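Local coordinates for protein isomaltodextranase (Arthrobacter globiformis, PDB 5AWO) that hydrolyses alpha-1,6-glucosidic linkages in dextran-type polysaccharides, releasing successive isomaltose units from the non-reducing ends of the chains, at residues Pro376-Ala381 with Ala481-Gly486; Gly403-Ala408 with Arg475-Phe480; Gly495-Gly500 with Arg531-Asn536. One frame throughout, in Å; residues are numbered along the deposited sequence.

Following the chain from the N terminus, past the eight-stranded parallel barrel, residues 376-381 and 403-408 come first, both in the antiparallel sheet domain that follows the barrel. The chain then enters the carbohydrate-binding module, where 475-480 returns to 403-408 and closes contact 2. Residues 481-486 follow directly and meet 376-381, so the loop of contact 2 is nested inside the longer one closed by contact 1. Both therefore tie the module to the preceding sheet domain. Contact 3, 495-500 with 531-536, comes afterwards in series and lies wholly within the module. Asn-499 ND2 bonds to Tyr-378 O, and a weak, long ion pair links Asp-497 to Arg-475, so contact 3 touches both others.

Contact 1. Residues Pro376-Ala381 with Ala481-Gly486; sequences PLYRSA and AAWGGG
Tyr-378 and Trp-483 form a T-shaped aromatic pair at a buried seam between two beta domains. Tyr-378 ends strand 375-378 of the antiparallel sheet that follows the TIM barrel, whereas Trp-483 belongs to strand 482-484, an outermost strand of one sheet in the carbohydrate-binding beta-sandwich. The two side chains approach from opposite directions, and the six-membered ring of the indole drives its edge toward one face of the phenol. The centroids are 5.1 Å apart and the planes stand at 80°. Trp-483 CH2 does most of the touching: it sits above the phenol ring, displaced toward the rim, and this CH2 lies 3.7 Å from Tyr-378 CE2. Its neighbour Trp-483 CZ3 comes within 3.6 Å of Tyr-378 OH, so the indole edge runs along the hydroxyl-bearing half of the ring. With its CG turned away from the carbonyl carbon (chi1 -85°), Tyr-378 presents that face to the indole.

The polar ends look elsewhere. Tyr-378 OH is hydrogen-bonded to Ser-303 OG, just past helix 295-302, which brings the barrel domain into the same junction, and Trp-483 NE1 donates to Ala-478 O within the module. Replacing Tyr-378 with an alanine would probably open a gap in front of the indole edge and leave Ser-303 without this partner. Lys-375 makes a cation-pi contact with Trp-483 and also bonds to Ala-481 O, the carbonyl oxygen that lies 3.5 Å above the Trp-483 ring plane, toward its rim.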
ATOM      1  N   PRO A 376     -11.368   4.584  -5.223  1.00 13.64           N
ATOM      2  CA  PRO A 376     -12.659   5.257  -5.097  1.00 14.00           C
ATOM      3  C   PRO A 376     -13.155   5.589  -6.492  1.00 14.47           C
ATOM      4  O   PRO A 376     -12.323   5.696  -7.419  1.00 14.56           O
ATOM      5  CB  PRO A 376     -12.309   6.547  -4.344  1.00 13.91           C
ATOM      6  CG  PRO A 376     -10.910   6.841  -4.825  1.00 13.25           C
ATOM      7  CD  PRO A 376     -10.250   5.498  -4.968  1.00 13.96           C
ATOM      8  N   LEU A 377     -14.452   5.771  -6.678  1.00 15.33           N
ATOM      9  CA  LEU A 377     -14.904   6.218  -7.991  1.00 16.02           C
ATOM     10  C   LEU A 377     -14.361   7.625  -8.266  1.00 15.97           C
ATOM     11  O   LEU A 377     -14.635   8.554  -7.536  1.00 17.22           O
ATOM     12  CB  LEU A 377     -16.425   6.231  -8.058  1.00 17.32           C
ATOM     13  CG  LEU A 377     -17.044   6.500  -9.425  1.00 21.52           C
ATOM     14  CD1 LEU A 377     -16.677   5.409 -10.423  1.00 23.66           C
ATOM     15  CD2 LEU A 377     -18.550   6.629  -9.273  1.00 23.35           C
ATOM     16  N   TYR A 378     -13.584   7.774  -9.334  1.00 17.27           N
ATOM     17  CA  TYR A 378     -13.090   9.095  -9.719  1.00 18.14           C
ATOM     18  C   TYR A 378     -14.199   9.898 -10.387  1.00 18.93           C
ATOM     19  O   TYR A 378     -14.940   9.338 -11.211  1.00 20.85           O
ATOM     20  CB  TYR A 378     -11.847   8.992 -10.622  1.00 17.68           C
ATOM     21  CG  TYR A 378     -10.563   8.854  -9.824  1.00 16.59           C
ATOM     22  CD1 TYR A 378     -10.385   7.813  -8.918  1.00 15.59           C
ATOM     23  CD2 TYR A 378      -9.552   9.799  -9.925  1.00 16.09           C
ATOM     24  CE1 TYR A 378      -9.216   7.680  -8.185  1.00 16.15           C
ATOM     25  CE2 TYR A 378      -8.382   9.680  -9.176  1.00 15.48           C
ATOM     26  CZ  TYR A 378      -8.236   8.620  -8.291  1.00 15.65           C
ATOM     27  OH  TYR A 378      -7.068   8.525  -7.551  1.00 15.00           O
ATOM     28  N   ARG A 379     -14.318  11.150  -9.978  1.00 19.22           N
ATOM     29  CA  ARG A 379     -15.347  12.090 -10.436  1.00 20.64           C
ATOM     30  C   ARG A 379     -14.723  13.237 -11.250  1.00 21.82           C
ATOM     31  O   ARG A 379     -15.410  13.864 -12.070  1.00 24.87           O
ATOM     32  CB  ARG A 379     -16.188  12.581  -9.247  1.00 22.36           C
ATOM     33  CG  ARG A 379     -16.862  11.413  -8.523  1.00 22.54           C
ATOM     34  CD  ARG A 379     -17.890  11.805  -7.480  1.00 22.67           C
ATOM     35  NE  ARG A 379     -17.304  12.364  -6.260  1.00 21.70           N
ATOM     36  CZ  ARG A 379     -17.946  12.531  -5.111  1.00 22.59           C
ATOM     37  NH1 ARG A 379     -19.223  12.159  -4.984  1.00 22.62           N
ATOM     38  NH2 ARG A 379     -17.298  13.032  -4.063  1.00 21.86           N
ATOM     39  N   SER A 380     -13.437  13.520 -11.043  1.00 19.60           N
ATOM     40  CA  SER A 380     -12.713  14.492 -11.860  1.00 19.36           C
ATOM     41  C   SER A 380     -11.219  14.244 -11.741  1.00 19.77           C
ATOM     42  O   SER A 380     -10.785  13.372 -10.978  1.00 18.43           O
ATOM     43  CB  SER A 380     -13.068  15.913 -11.461  1.00 19.73           C
ATOM     44  OG  SER A 380     -12.311  16.344 -10.340  1.00 20.19           O
ATOM     45  N   ALA A 381     -10.424  14.980 -12.516  1.00 19.03           N
ATOM     46  CA  ALA A 381      -8.971  14.858 -12.503  1.00 18.58           C
ATOM     47  C   ALA A 381      -8.284  15.629 -11.379  1.00 18.08           C
ATOM     48  O   ALA A 381      -7.109  15.389 -11.102  1.00 19.98           O
ATOM     49  CB  ALA A 381      -8.406  15.334 -13.849  1.00 18.67           C
ATOM     50  N   ALA A 481      -6.911   0.779 -12.895  1.00 18.03           N
ATOM     51  CA  ALA A 481      -5.616   0.141 -12.811  1.00 17.06           C
ATOM     52  C   ALA A 481      -4.629   0.995 -12.013  1.00 15.92           C
ATOM     53  O   ALA A 481      -5.042   1.944 -11.362  1.00 16.45           O
ATOM     54  CB  ALA A 481      -5.086  -0.139 -14.223  1.00 18.21           C
ATOM     55  N   ALA A 482      -3.354   0.599 -12.042  1.00 16.12           N
ATOM     56  CA  ALA A 482      -2.289   1.303 -11.356  1.00 16.61           C
ATOM     57  C   ALA A 482      -1.653   2.326 -12.275  1.00 16.96           C
ATOM     58  O   ALA A 482      -1.330   1.994 -13.417  1.00 17.72           O
ATOM     59  CB  ALA A 482      -1.248   0.323 -10.844  1.00 16.84           C
ATOM     60  N   TRP A 483      -1.429   3.527 -11.769  1.00 16.36           N
ATOM     61  CA  TRP A 483      -0.849   4.642 -12.505  1.00 16.68           C
ATOM     62  C   TRP A 483       0.496   5.032 -11.919  1.00 17.74           C
ATOM     63  O   TRP A 483       0.637   5.122 -10.703  1.00 16.97           O
ATOM     64  CB  TRP A 483      -1.731   5.881 -12.461  1.00 16.33           C
ATOM     65  CG  TRP A 483      -3.181   5.633 -12.735  1.00 15.60           C
ATOM     66  CD1 TRP A 483      -3.701   4.708 -13.582  1.00 16.28           C
ATOM     67  CD2 TRP A 483      -4.292   6.295 -12.131  1.00 15.79           C
ATOM     68  NE1 TRP A 483      -5.068   4.755 -13.555  1.00 16.73           N
ATOM     69  CE2 TRP A 483      -5.460   5.740 -12.689  1.00 15.97           C
ATOM     70  CE3 TRP A 483      -4.418   7.336 -11.201  1.00 15.82           C
ATOM     71  CZ2 TRP A 483      -6.736   6.137 -12.301  1.00 15.83           C
ATOM     72  CZ3 TRP A 483      -5.675   7.732 -10.827  1.00 15.51           C
ATOM     73  CH2 TRP A 483      -6.831   7.147 -11.396  1.00 15.87           C
ATOM     74  N   GLY A 484       1.483   5.303 -12.784  1.00 18.73           N
ATOM     75  CA  GLY A 484       2.764   5.816 -12.341  1.00 18.52           C
ATOM     76  C   GLY A 484       3.352   6.872 -13.262  1.00 18.68           C
ATOM     77  O   GLY A 484       2.874   7.059 -14.387  1.00 19.11           O
ATOM     78  N   GLY A 485       4.336   7.613 -12.742  1.00 18.25           N
ATOM     79  CA  GLY A 485       5.124   8.542 -13.559  1.00 19.49           C
ATOM     80  C   GLY A 485       4.408   9.739 -14.127  1.00 20.49           C
ATOM     81  O   GLY A 485       4.956  10.411 -15.014  1.00 21.62           O
ATOM     82  N   GLY A 486       3.209  10.040 -13.624  1.00 19.95           N
ATOM     83  CA  GLY A 486       2.433  11.170 -14.097  1.00 19.45           C
ATOM     84  C   GLY A 486       1.170  10.764 -14.835  1.00 19.50           C
ATOM     85  O   GLY A 486       0.320  11.613 -15.081  1.00 20.82           O
TER

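Contact 2. Residues Gly403-Ala408 with Arg475-Phe480; sequences GSWGVA and RYPAAF
Trp-405 carries this buried contact by pushing the edge of its indole between Pro-477 and Phe-480. A chi1 of -65°, with CG opposite the carbonyl carbon, carries the indole out of the sheet domain toward the carbohydrate-binding module. Pro-477 meets the indole edge head-on, its CD 3.5 Å from Trp-405 CZ2. Phe-480 comes at about a right angle and offers a ring face: Trp-405 CZ3 lies 3.8 Å from Phe-480 CG, and the planes stand at 80° in an offset edge-to-face pair. At the pyrrole end, a water in the indole plane accepts from Trp-405 NE1 at 3.1 Å and donates to Arg-475 O at 2.9 Å, so the indole nitrogen is linked to the opposite backbone.

Gly-403 and Tyr-476 extend the interface beyond the tryptophan. Gly-403 N lies 3.9 Å from Tyr-476 OH, which is itself hydrogen-bonded to Pro-401 O. The backbone of Gly-403 is turned so that a beta carbon there would collide with the carbonyl oxygen of the residue before it.

Gln-399, on the adjacent strand 395-399, bridges the seam as well, its NE2 bonded to both Gly-403 O and Arg-475 O. Strand 405-410 runs between strands 395-399 and 460-466 of the seven-stranded sheet; across the seam, strand 473-477 pairs with strand 601-609 within the module's own sheet.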
ATOM      1  N   GLY A 403      -9.901 -10.914 -13.867  1.00 19.55           N
ATOM      2  CA  GLY A 403     -10.899 -10.089 -14.474  1.00 18.98           C
ATOM      3  C   GLY A 403     -12.157  -9.825 -13.634  1.00 17.65           C
ATOM      4  O   GLY A 403     -12.964  -8.974 -13.989  1.00 19.28           O
ATOM      5  N   SER A 404     -12.319 -10.574 -12.544  1.00 18.23           N
ATOM      6  CA  SER A 404     -13.417 -10.304 -11.610  1.00 18.04           C
ATOM      7  C   SER A 404     -13.110  -9.036 -10.818  1.00 17.63           C
ATOM      8  O   SER A 404     -12.020  -8.499 -10.921  1.00 19.63           O
ATOM      9  CB  SER A 404     -13.656 -11.476 -10.674  1.00 17.82           C
ATOM     10  OG  SER A 404     -12.557 -11.764  -9.840  1.00 17.99           O
ATOM     11  N   TRP A 405     -14.085  -8.594 -10.031  1.00 16.48           N
ATOM     12  CA  TRP A 405     -13.973  -7.344  -9.291  1.00 16.59           C
ATOM     13  C   TRP A 405     -14.417  -7.499  -7.848  1.00 17.08           C
ATOM     14  O   TRP A 405     -15.280  -8.321  -7.517  1.00 16.77           O
ATOM     15  CB  TRP A 405     -14.882  -6.304  -9.914  1.00 16.50           C
ATOM     16  CG  TRP A 405     -14.497  -5.885 -11.327  1.00 17.32           C
ATOM     17  CD1 TRP A 405     -14.581  -6.642 -12.482  1.00 18.84           C
ATOM     18  CD2 TRP A 405     -13.976  -4.611 -11.716  1.00 17.06           C
ATOM     19  NE1 TRP A 405     -14.131  -5.893 -13.544  1.00 18.67           N
ATOM     20  CE2 TRP A 405     -13.748  -4.656 -13.104  1.00 18.25           C
ATOM     21  CE3 TRP A 405     -13.648  -3.432 -11.021  1.00 17.90           C
ATOM     22  CZ2 TRP A 405     -13.238  -3.569 -13.811  1.00 19.20           C
ATOM     23  CZ3 TRP A 405     -13.143  -2.345 -11.742  1.00 18.13           C
ATOM     24  CH2 TRP A 405     -12.942  -2.429 -13.115  1.00 18.77           C
ATOM     25  N   GLY A 406     -13.837  -6.653  -7.011  1.00 16.12           N
ATOM     26  CA  GLY A 406     -14.384  -6.357  -5.694  1.00 15.77           C
ATOM     27  C   GLY A 406     -15.039  -4.982  -5.751  1.00 15.73           C
ATOM     28  O   GLY A 406     -14.420  -4.019  -6.216  1.00 16.91           O
ATOM     29  N   VAL A 407     -16.293  -4.883  -5.291  1.00 14.46           N
ATOM     30  CA  VAL A 407     -17.026  -3.626  -5.269  1.00 15.65           C
ATOM     31  C   VAL A 407     -17.528  -3.396  -3.842  1.00 15.02           C
ATOM     32  O   VAL A 407     -18.173  -4.282  -3.268  1.00 15.08           O
ATOM     33  CB  VAL A 407     -18.222  -3.655  -6.264  1.00 17.06           C
ATOM     34  CG1 VAL A 407     -19.060  -2.393  -6.169  1.00 18.15           C
ATOM     35  CG2 VAL A 407     -17.724  -3.918  -7.689  1.00 18.33           C
ATOM     36  N   ALA A 408     -17.242  -2.218  -3.276  1.00 13.77           N
ATOM     37  CA  ALA A 408     -17.648  -1.899  -1.883  1.00 13.82           C
ATOM     38  C   ALA A 408     -18.379  -0.576  -1.823  1.00 13.98           C
ATOM     39  O   ALA A 408     -17.998   0.400  -2.460  1.00 14.57           O
ATOM     40  CB  ALA A 408     -16.434  -1.894  -0.982  1.00 14.21           C
ATOM     41  N   ARG A 475     -11.818  -7.667 -20.184  1.00 24.42           N
ATOM     42  CA  ARG A 475     -11.541  -6.228 -20.243  1.00 23.26           C
ATOM     43  C   ARG A 475     -11.033  -5.684 -18.887  1.00 22.77           C
ATOM     44  O   ARG A 475     -11.673  -5.893 -17.857  1.00 22.48           O
ATOM     45  CB  ARG A 475     -12.774  -5.429 -20.663  1.00 23.77           C
ATOM     46  CG  ARG A 475     -12.549  -3.926 -20.746  1.00 23.95           C
ATOM     47  CD  ARG A 475     -13.750  -3.134 -21.140  1.00 24.14           C
ATOM     48  NE  ARG A 475     -14.171  -3.440 -22.518  1.00 24.13           N
ATOM     49  CZ  ARG A 475     -15.198  -2.862 -23.134  1.00 25.54           C
ATOM     50  NH1 ARG A 475     -15.964  -1.948 -22.537  1.00 24.72           N
ATOM     51  NH2 ARG A 475     -15.494  -3.235 -24.390  1.00 25.96           N
ATOM     52  N   TYR A 476      -9.942  -4.929 -18.958  1.00 21.60           N
ATOM     53  CA  TYR A 476      -9.332  -4.208 -17.831  1.00 20.84           C
ATOM     54  C   TYR A 476      -9.391  -2.707 -18.079  1.00 20.95           C
ATOM     55  O   TYR A 476      -8.592  -2.173 -18.842  1.00 20.74           O
ATOM     56  CB  TYR A 476      -7.886  -4.637 -17.658  1.00 20.44           C
ATOM     57  CG  TYR A 476      -7.728  -6.101 -17.424  1.00 21.17           C
ATOM     58  CD1 TYR A 476      -7.731  -6.998 -18.489  1.00 22.50           C
ATOM     59  CD2 TYR A 476      -7.627  -6.624 -16.130  1.00 20.25           C
ATOM     60  CE1 TYR A 476      -7.583  -8.355 -18.273  1.00 22.81           C
ATOM     61  CE2 TYR A 476      -7.477  -7.978 -15.903  1.00 22.08           C
ATOM     62  CZ  TYR A 476      -7.477  -8.856 -16.974  1.00 23.96           C
ATOM     63  OH  TYR A 476      -7.322 -10.202 -16.719  1.00 24.03           O
ATOM     64  N   PRO A 477     -10.326  -1.993 -17.420  1.00 19.51           N
ATOM     65  CA  PRO A 477     -10.400  -0.547 -17.525  1.00 19.14           C
ATOM     66  C   PRO A 477      -9.180   0.171 -16.943  1.00 20.58           C
ATOM     67  O   PRO A 477      -8.744  -0.137 -15.837  1.00 19.62           O
ATOM     68  CB  PRO A 477     -11.650  -0.202 -16.715  1.00 19.34           C
ATOM     69  CG  PRO A 477     -12.480  -1.439 -16.801  1.00 19.49           C
ATOM     70  CD  PRO A 477     -11.482  -2.519 -16.660  1.00 18.86           C
ATOM     71  N   ALA A 478      -8.614   1.117 -17.683  1.00 20.94           N
ATOM     72  CA  ALA A 478      -7.388   1.780 -17.238  1.00 20.15           C
ATOM     73  C   ALA A 478      -7.634   2.669 -16.025  1.00 20.03           C
ATOM     74  O   ALA A 478      -6.726   2.850 -15.197  1.00 18.38           O
ATOM     75  CB  ALA A 478      -6.787   2.604 -18.380  1.00 20.85           C
ATOM     76  N   ALA A 479      -8.845   3.204 -15.905  1.00 19.01           N
ATOM     77  CA  ALA A 479      -9.183   4.140 -14.818  1.00 19.39           C
ATOM     78  C   ALA A 479      -9.212   3.453 -13.452  1.00 19.21           C
ATOM     79  O   ALA A 479      -9.207   4.153 -12.442  1.00 18.96           O
ATOM     80  CB  ALA A 479     -10.494   4.847 -15.080  1.00 20.38           C
ATOM     81  N   PHE A 480      -9.253   2.125 -13.439  1.00 17.81           N
ATOM     82  CA  PHE A 480      -9.186   1.361 -12.183  1.00 17.73           C
ATOM     83  C   PHE A 480      -7.885   0.612 -11.981  1.00 17.65           C
ATOM     84  O   PHE A 480      -7.753  -0.120 -11.021  1.00 17.28           O
ATOM     85  CB  PHE A 480     -10.400   0.426 -12.078  1.00 17.37           C
ATOM     86  CG  PHE A 480     -11.645   1.141 -11.669  1.00 17.50           C
ATOM     87  CD1 PHE A 480     -11.878   1.394 -10.322  1.00 17.12           C
ATOM     88  CD2 PHE A 480     -12.563   1.608 -12.596  1.00 17.58           C
ATOM     89  CE1 PHE A 480     -12.984   2.086  -9.903  1.00 18.19           C
ATOM     90  CE2 PHE A 480     -13.687   2.297 -12.175  1.00 18.33           C
ATOM     91  CZ  PHE A 480     -13.888   2.553 -10.834  1.00 18.19           C
TER
HETATM   92  O   HOH W   1     -13.946  -7.032 -16.383  1.00 21.90           O

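Contact 3. Residues Gly495-Gly500 with Arg531-Asn536; sequences GYDGNG and RYRYAN
Gly-495 O is gripped by both terminal nitrogens of Arg-533, in a surface contact within the beta-sandwich of the carbohydrate-binding module. The shorter bond, from Arg-533 NH1 to Gly-495 O, measures 2.8 Å and is nearly straight, with an N-H...O angle of 165°. Arg-533 NH2 reaches Gly-495 O at 3.3 Å along a clearly bent path. The oxygen lies in the guanidinium plane, whereas both donors are tilted from the carbonyl plane, toward the same face. This end-on grip helps to restrain the guanidinium and holds the loop between strands 488-490 and 501-505 against strand 526-535.

Arg-533 can span the distance because its CG is anti to the backbone N (chi1 -169°) and the chain stays extended from CG to NE. The backbone of the loop also borders the edge of the guanidinium, with Tyr-496 CA 3.7 Å from Arg-533 NH1.

Asp-497 approaches differently. Its side chain crosses that of Arg-533 at about a right angle and places OD2 over a guanidinium face, with the carboxylate and guanidinium planes only 22° apart. The salt bridge from Asp-497 OD2 to Arg-533 NH1 is long, at 3.6 Å, and depends on charge alone, since no N-H points at the oxygen. Trp-605 NE1, on the neighbouring strand 601-609, donates to Asp-497 OD2 and so helps to position the carboxylate; Arg-475 adds a weak, long ion pair. This gathering of positive charge would probably favour the ionised carboxylate. Further along the loop, the chain folds back so that Gly-500 CA lies 3.5 Å above the Tyr-496 ring plane, offset toward the rim.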
ATOM      1  N   GLY A 495     -16.734   9.869 -25.207  1.00 25.86           N
ATOM      2  CA  GLY A 495     -16.644   8.621 -25.988  1.00 26.71           C
ATOM      3  C   GLY A 495     -15.943   7.473 -25.291  1.00 26.31           C
ATOM      4  O   GLY A 495     -15.918   6.338 -25.775  1.00 27.08           O
ATOM      5  N   TYR A 496     -15.335   7.767 -24.146  1.00 24.35           N
ATOM      6  CA  TYR A 496     -14.755   6.717 -23.314  1.00 24.65           C
ATOM      7  C   TYR A 496     -15.857   5.791 -22.774  1.00 22.89           C
ATOM      8  O   TYR A 496     -16.969   6.228 -22.535  1.00 24.30           O
ATOM      9  CB  TYR A 496     -13.968   7.334 -22.149  1.00 23.16           C
ATOM     10  CG  TYR A 496     -14.750   8.331 -21.337  1.00 23.68           C
ATOM     11  CD1 TYR A 496     -15.594   7.925 -20.315  1.00 23.36           C
ATOM     12  CD2 TYR A 496     -14.664   9.688 -21.598  1.00 23.11           C
ATOM     13  CE1 TYR A 496     -16.294   8.832 -19.568  1.00 23.26           C
ATOM     14  CE2 TYR A 496     -15.391  10.611 -20.887  1.00 23.61           C
ATOM     15  CZ  TYR A 496     -16.213  10.179 -19.853  1.00 23.60           C
ATOM     16  OH  TYR A 496     -16.915  11.101 -19.143  1.00 24.73           O
ATOM     17  N   ASP A 497     -15.517   4.517 -22.634  1.00 22.65           N
ATOM     18  CA  ASP A 497     -16.281   3.534 -21.858  1.00 23.05           C
ATOM     19  C   ASP A 497     -16.015   3.761 -20.367  1.00 24.21           C
ATOM     20  O   ASP A 497     -14.887   4.036 -19.971  1.00 22.50           O
ATOM     21  CB  ASP A 497     -15.870   2.113 -22.254  1.00 23.83           C
ATOM     22  CG  ASP A 497     -16.232   1.773 -23.722  1.00 24.59           C
ATOM     23  OD1 ASP A 497     -17.313   2.199 -24.170  1.00 27.38           O
ATOM     24  OD2 ASP A 497     -15.430   1.075 -24.372  1.00 25.42           O
ATOM     25  N   GLY A 498     -17.050   3.668 -19.546  1.00 23.02           N
ATOM     26  CA  GLY A 498     -16.888   3.850 -18.105  1.00 23.60           C
ATOM     27  C   GLY A 498     -16.884   5.297 -17.635  1.00 23.16           C
ATOM     28  O   GLY A 498     -17.514   6.147 -18.243  1.00 25.89           O
ATOM     29  N   ASN A 499     -16.183   5.552 -16.532  1.00 23.53           N
ATOM     30  CA  ASN A 499     -16.198   6.857 -15.853  1.00 22.38           C
ATOM     31  C   ASN A 499     -15.125   7.817 -16.405  1.00 20.06           C
ATOM     32  O   ASN A 499     -15.142   8.992 -16.076  1.00 19.68           O
ATOM     33  CB  ASN A 499     -16.004   6.690 -14.314  1.00 23.48           C
ATOM     34  CG  ASN A 499     -14.652   6.144 -13.933  1.00 23.29           C
ATOM     35  OD1 ASN A 499     -14.153   5.232 -14.535  1.00 24.11           O
ATOM     36  ND2 ASN A 499     -14.076   6.663 -12.809  1.00 25.13           N
ATOM     37  N   GLY A 500     -14.211   7.292 -17.226  1.00 21.31           N
ATOM     38  CA  GLY A 500     -13.112   8.089 -17.764  1.00 20.34           C
ATOM     39  C   GLY A 500     -12.032   7.229 -18.388  1.00 19.09           C
ATOM     40  O   GLY A 500     -12.286   6.101 -18.842  1.00 20.66           O
ATOM     41  N   ARG A 531      -5.831  -6.224 -27.026  1.00 31.99           N
ATOM     42  CA  ARG A 531      -6.379  -5.024 -27.653  1.00 30.58           C
ATOM     43  C   ARG A 531      -6.247  -3.815 -26.724  1.00 31.09           C
ATOM     44  O   ARG A 531      -6.319  -3.971 -25.505  1.00 28.62           O
ATOM     45  CB  ARG A 531      -7.843  -5.232 -28.052  1.00 34.22           C
ATOM     46  CG  ARG A 531      -8.047  -6.194 -29.225  1.00 34.29           C
ATOM     47  CD  ARG A 531      -9.520  -6.397 -29.568  1.00 35.82           C
ATOM     48  NE  ARG A 531     -10.269  -7.077 -28.507  1.00 34.99           N
ATOM     49  CZ  ARG A 531     -10.172  -8.373 -28.199  1.00 39.04           C
ATOM     50  NH1 ARG A 531      -9.360  -9.195 -28.873  1.00 37.62           N
ATOM     51  NH2 ARG A 531     -10.905  -8.860 -27.195  1.00 39.72           N
ATOM     52  N   TYR A 532      -6.076  -2.630 -27.304  1.00 28.05           N
ATOM     53  CA  TYR A 532      -5.906  -1.375 -26.562  1.00 26.48           C
ATOM     54  C   TYR A 532      -6.888  -0.330 -27.096  1.00 27.38           C
ATOM     55  O   TYR A 532      -6.773   0.090 -28.258  1.00 27.99           O
ATOM     56  CB  TYR A 532      -4.476  -0.828 -26.740  1.00 25.44           C
ATOM     57  CG  TYR A 532      -3.329  -1.790 -26.563  1.00 26.00           C
ATOM     58  CD1 TYR A 532      -2.904  -2.620 -27.613  1.00 25.32           C
ATOM     59  CD2 TYR A 532      -2.584  -1.824 -25.381  1.00 23.97           C
ATOM     60  CE1 TYR A 532      -1.827  -3.472 -27.455  1.00 26.66           C
ATOM     61  CE2 TYR A 532      -1.512  -2.685 -25.212  1.00 25.69           C
ATOM     62  CZ  TYR A 532      -1.116  -3.513 -26.253  1.00 25.64           C
ATOM     63  OH  TYR A 532      -0.041  -4.355 -26.056  1.00 27.85           O
ATOM     64  N   ARG A 533      -7.868   0.093 -26.297  1.00 26.85           N
ATOM     65  CA  ARG A 533      -8.748   1.174 -26.721  1.00 25.82           C
ATOM     66  C   ARG A 533      -8.123   2.488 -26.300  1.00 28.29           C
ATOM     67  O   ARG A 533      -7.825   2.690 -25.109  1.00 24.90           O
ATOM     68  CB  ARG A 533     -10.185   1.050 -26.180  1.00 27.09           C
ATOM     69  CG  ARG A 533     -11.155   2.019 -26.838  1.00 27.29           C
ATOM     70  CD  ARG A 533     -12.612   1.738 -26.506  1.00 28.65           C
ATOM     71  NE  ARG A 533     -13.531   2.460 -27.395  1.00 27.06           N
ATOM     72  CZ  ARG A 533     -14.237   3.550 -27.098  1.00 27.82           C
ATOM     73  NH1 ARG A 533     -14.193   4.111 -25.891  1.00 27.53           N
ATOM     74  NH2 ARG A 533     -15.037   4.087 -28.006  1.00 29.90           N
ATOM     75  N   TYR A 534      -7.946   3.383 -27.265  1.00 25.91           N
ATOM     76  CA  TYR A 534      -7.106   4.557 -27.094  1.00 26.90           C
ATOM     77  C   TYR A 534      -7.642   5.759 -27.880  1.00 25.56           C
ATOM     78  O   TYR A 534      -8.461   5.596 -28.792  1.00 27.66           O
ATOM     79  CB  TYR A 534      -5.679   4.237 -27.580  1.00 26.65           C
ATOM     80  CG  TYR A 534      -5.569   4.281 -29.095  1.00 28.53           C
ATOM     81  CD1 TYR A 534      -5.945   3.189 -29.868  1.00 29.11           C
ATOM     82  CD2 TYR A 534      -5.156   5.437 -29.741  1.00 29.60           C
ATOM     83  CE1 TYR A 534      -5.875   3.233 -31.257  1.00 29.54           C
ATOM     84  CE2 TYR A 534      -5.090   5.490 -31.129  1.00 30.33           C
ATOM     85  CZ  TYR A 534      -5.461   4.390 -31.870  1.00 31.83           C
ATOM     86  OH  TYR A 534      -5.400   4.446 -33.258  1.00 30.64           O
ATOM     87  N   ALA A 535      -7.187   6.952 -27.518  1.00 25.37           N
ATOM     88  CA  ALA A 535      -7.341   8.163 -28.340  1.00 25.52           C
ATOM     89  C   ALA A 535      -5.933   8.713 -28.653  1.00 26.93           C
ATOM     90  O   ALA A 535      -5.003   8.569 -27.850  1.00 25.45           O
ATOM     91  CB  ALA A 535      -8.166   9.212 -27.629  1.00 24.61           C
ATOM     92  N   ASN A 536      -5.785   9.319 -29.833  1.00 27.06           N
ATOM     93  CA  ASN A 536      -4.531   9.965 -30.256  1.00 26.52           C
ATOM     94  C   ASN A 536      -4.816  10.937 -31.390  1.00 26.90           C
ATOM     95  O   ASN A 536      -4.985  10.508 -32.531  1.00 30.53           O
ATOM     96  CB  ASN A 536      -3.516   8.936 -30.749  1.00 27.07           C
ATOM     97  CG  ASN A 536      -2.343   9.569 -31.505  1.00 25.58           C
ATOM     98  OD1 ASN A 536      -2.054  10.747 -31.344  1.00 28.05           O
ATOM     99  ND2 ASN A 536      -1.677   8.777 -32.315  1.00 27.84           N
TER